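2-oxoglutarate-dependent dioxygenase DAO (Oryza sativa subsp. indica, PDB 6KUN) probably oxidises the auxin indole-3-acetic acid irreversibly to inactive 2-oxoindole-3-acetic acid, as an iron- and 2-oxoglutarate-dependent dioxygenase. Local coordinates at residues 33-38 against 208-213. Residues are numbered along the deposited sequence; the frame is centred on the assembly and turned at random.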
ATOM      1  N   CYS B  33      15.409 -11.636  14.125  1.00 16.33           N
ATOM      2  CA  CYS B  33      14.495 -10.837  13.327  1.00 18.31           C
ATOM      3  C   CYS B  33      14.681 -11.218  11.868  1.00 25.57           C
ATOM      4  O   CYS B  33      15.809 -11.434  11.422  1.00 22.28           O
ATOM      5  CB  CYS B  33      14.743  -9.324  13.455  1.00 18.76           C
ATOM      6  SG  CYS B  33      13.557  -8.216  12.533  1.00 31.51           S
ATOM      7  N   PHE B  34      13.584 -11.350  11.146  1.00 19.84           N
ATOM      8  CA  PHE B  34      13.627 -11.650   9.727  1.00 19.29           C
ATOM      9  C   PHE B  34      12.302 -11.265   9.088  1.00 26.34           C
ATOM     10  O   PHE B  34      11.276 -11.130   9.768  1.00 20.56           O
ATOM     11  CB  PHE B  34      13.961 -13.124   9.464  1.00 20.93           C
ATOM     12  CG  PHE B  34      12.994 -14.127  10.059  1.00 19.91           C
ATOM     13  CD1 PHE B  34      13.103 -14.528  11.380  1.00 23.23           C
ATOM     14  CD2 PHE B  34      12.020 -14.736   9.272  1.00 23.08           C
ATOM     15  CE1 PHE B  34      12.255 -15.466  11.929  1.00 25.43           C
ATOM     16  CE2 PHE B  34      11.141 -15.702   9.851  1.00 16.97           C
ATOM     17  CZ  PHE B  34      11.275 -16.051  11.163  1.00 26.47           C
ATOM     18  N   ARG B  35      12.345 -11.086   7.769  1.00 21.14           N
ATOM     19  CA  ARG B  35      11.134 -10.865   6.973  1.00 20.52           C
ATOM     20  C   ARG B  35      10.624 -12.192   6.421  1.00 24.27           C
ATOM     21  O   ARG B  35      11.410 -13.094   6.139  1.00 26.98           O
ATOM     22  CB  ARG B  35      11.398  -9.911   5.816  1.00 30.59           C
ATOM     23  CG  ARG B  35      12.021  -8.593   6.184  1.00 37.54           C
ATOM     24  CD  ARG B  35      11.816  -7.552   5.071  1.00 45.25           C
ATOM     25  NE  ARG B  35      10.861  -6.512   5.475  1.00 65.07           N
ATOM     26  CZ  ARG B  35      11.193  -5.272   5.837  1.00 58.14           C
ATOM     27  NH1 ARG B  35      12.464  -4.872   5.839  1.00 44.58           N
ATOM     28  NH2 ARG B  35      10.244  -4.415   6.190  1.00 51.82           N
ATOM     29  N   VAL B  36       9.291 -12.315   6.260  1.00 21.23           N
ATOM     30  CA  VAL B  36       8.718 -13.497   5.602  1.00 23.84           C
ATOM     31  C   VAL B  36       7.948 -13.081   4.361  1.00 32.78           C
ATOM     32  O   VAL B  36       7.069 -12.204   4.424  1.00 22.90           O
ATOM     33  CB  VAL B  36       7.804 -14.354   6.497  1.00 23.22           C
ATOM     34  CG1 VAL B  36       8.614 -15.119   7.513  1.00 32.38           C
ATOM     35  CG2 VAL B  36       6.737 -13.533   7.156  1.00 30.76           C
ATOM     36  N   SER B  37       8.286 -13.717   3.237  1.00 25.45           N
ATOM     37  CA  SER B  37       7.457 -13.731   2.039  1.00 21.46           C
ATOM     38  C   SER B  37       6.898 -15.133   1.900  1.00 24.06           C
ATOM     39  O   SER B  37       7.194 -16.035   2.700  1.00 31.02           O
ATOM     40  CB  SER B  37       8.287 -13.382   0.814  1.00 25.07           C
ATOM     41  OG  SER B  37       9.297 -14.386   0.674  1.00 42.19           O
ATOM     42  N   GLY B  38       6.116 -15.333   0.834  1.00 31.64           N
ATOM     43  CA  GLY B  38       5.563 -16.647   0.559  1.00 26.20           C
ATOM     44  C   GLY B  38       4.632 -17.131   1.631  1.00 35.17           C
ATOM     45  O   GLY B  38       4.483 -18.346   1.825  1.00 30.97           O
ATOM     46  N   PRO B 208       6.227  -3.726   1.286  1.00 47.67           N
ATOM     47  CA  PRO B 208       4.788  -4.018   1.237  1.00 49.74           C
ATOM     48  C   PRO B 208       4.493  -5.491   1.009  1.00 41.53           C
ATOM     49  O   PRO B 208       5.233  -6.209   0.327  1.00 37.07           O
ATOM     50  CB  PRO B 208       4.288  -3.174   0.053  1.00 55.21           C
ATOM     51  CG  PRO B 208       5.352  -2.133  -0.176  1.00 44.32           C
ATOM     52  CD  PRO B 208       6.640  -2.795   0.216  1.00 43.66           C
ATOM     53  N   GLY B 209       3.389  -5.948   1.612  1.00 41.65           N
ATOM     54  CA  GLY B 209       2.981  -7.333   1.496  1.00 42.58           C
ATOM     55  C   GLY B 209       3.848  -8.349   2.212  1.00 49.36           C
ATOM     56  O   GLY B 209       3.545  -9.550   2.131  1.00 51.21           O
ATOM     57  N   SER B 210       4.933  -7.929   2.875  1.00 38.55           N
ATOM     58  CA  SER B 210       5.769  -8.827   3.661  1.00 28.07           C
ATOM     59  C   SER B 210       5.523  -8.559   5.139  1.00 24.09           C
ATOM     60  O   SER B 210       5.027  -7.493   5.523  1.00 44.69           O
ATOM     61  CB  SER B 210       7.258  -8.637   3.385  1.00 38.75           C
ATOM     62  OG  SER B 210       7.785  -7.604   4.210  1.00 39.62           O
ATOM     63  N   PHE B 211       5.856  -9.557   5.956  1.00 24.51           N
ATOM     64  CA  PHE B 211       5.727  -9.492   7.414  1.00 18.40           C
ATOM     65  C   PHE B 211       7.127  -9.543   8.018  1.00 19.86           C
ATOM     66  O   PHE B 211       8.051 -10.075   7.413  1.00 20.40           O
ATOM     67  CB  PHE B 211       4.862 -10.663   7.936  1.00 25.14           C
ATOM     68  CG  PHE B 211       3.401 -10.611   7.486  1.00 21.27           C
ATOM     69  CD1 PHE B 211       2.470  -9.906   8.193  1.00 21.38           C
ATOM     70  CD2 PHE B 211       2.973 -11.341   6.391  1.00 18.29           C
ATOM     71  CE1 PHE B 211       1.125  -9.847   7.805  1.00 28.60           C
ATOM     72  CE2 PHE B 211       1.624 -11.304   5.992  1.00 35.81           C
ATOM     73  CZ  PHE B 211       0.700 -10.549   6.707  1.00 23.91           C
ATOM     74  N   VAL B 212       7.274  -8.954   9.190  1.00 16.24           N
ATOM     75  CA  VAL B 212       8.480  -9.069  10.013  1.00 18.02           C
ATOM     76  C   VAL B 212       8.197 -10.031  11.146  1.00 23.69           C
ATOM     77  O   VAL B 212       7.140  -9.944  11.785  1.00 19.27           O
ATOM     78  CB  VAL B 212       8.886  -7.683  10.551  1.00 22.23           C
ATOM     79  CG1 VAL B 212      10.113  -7.772  11.429  1.00 38.66           C
ATOM     80  CG2 VAL B 212       9.089  -6.724   9.396  1.00 29.50           C
ATOM     81  N   VAL B 213       9.142 -10.929  11.423  1.00 16.37           N
ATOM     82  CA  VAL B 213       9.072 -11.843  12.545  1.00 13.88           C
ATOM     83  C   VAL B 213      10.166 -11.489  13.546  1.00 25.66           C
ATOM     84  O   VAL B 213      11.328 -11.299  13.170  1.00 19.17           O
ATOM     85  CB  VAL B 213       9.189 -13.308  12.089  1.00 26.39           C
ATOM     86  CG1 VAL B 213       9.065 -14.238  13.323  1.00 21.24           C
ATOM     87  CG2 VAL B 213       8.132 -13.613  11.019  1.00 22.40           C
TER
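Phe34 carries its CG between the backbone N and the carbonyl carbon (chi1 59°), which folds the ring over Val213, the two side chains lying side by side. Val213 CB sits over one ring face, 3.8 Å from the Phe34 centroid, a CH-pi contact displaced toward the rim at CZ; CG1 leans on CE1 and CZ, CG2 on CE2. With CG1 anti to the backbone N (chi1 -178°), Val213 turns CG2 to Val36 CG1 as well. Val36 CG2 meets Phe211 CB at 3.5 Å, completing the apolar row on this face of the sheet. On the other face Cys33 SG touches Val212 CG1 at 3.6 Å, and the Arg35 chain, bent at chi3, brings NE to Ser210 OG in a weak 3.5 Å hydrogen bond at the guanidinium edge. Firmer partners are backbone carbonyls: Asp205 O for Arg35 NH2, Leu207 O for Ser210 OG. Four antiparallel backbone hydrogen bonds join the strands, from Val213 N to Phe34 O at 2.7 Å, nearly straight, to a longer Phe211 N to Val36 O at 3.3 Å; Arg35 and Val212 form the non-hydrogen-bonded pair between. The pairing joins an N-terminal strand to the jelly-roll core of the 2-oxoglutarate dioxygenase fold, with Val212 about 8 Å from bound 2-oxoglutarate, side chain to ligand. Strand 6-8 runs parallel to 33-37 on its far edge, and 179-183 pairs with 211-215; helix 18-30 packs on Phe34, while helix 111-138 touches both Phe34 and Phe211.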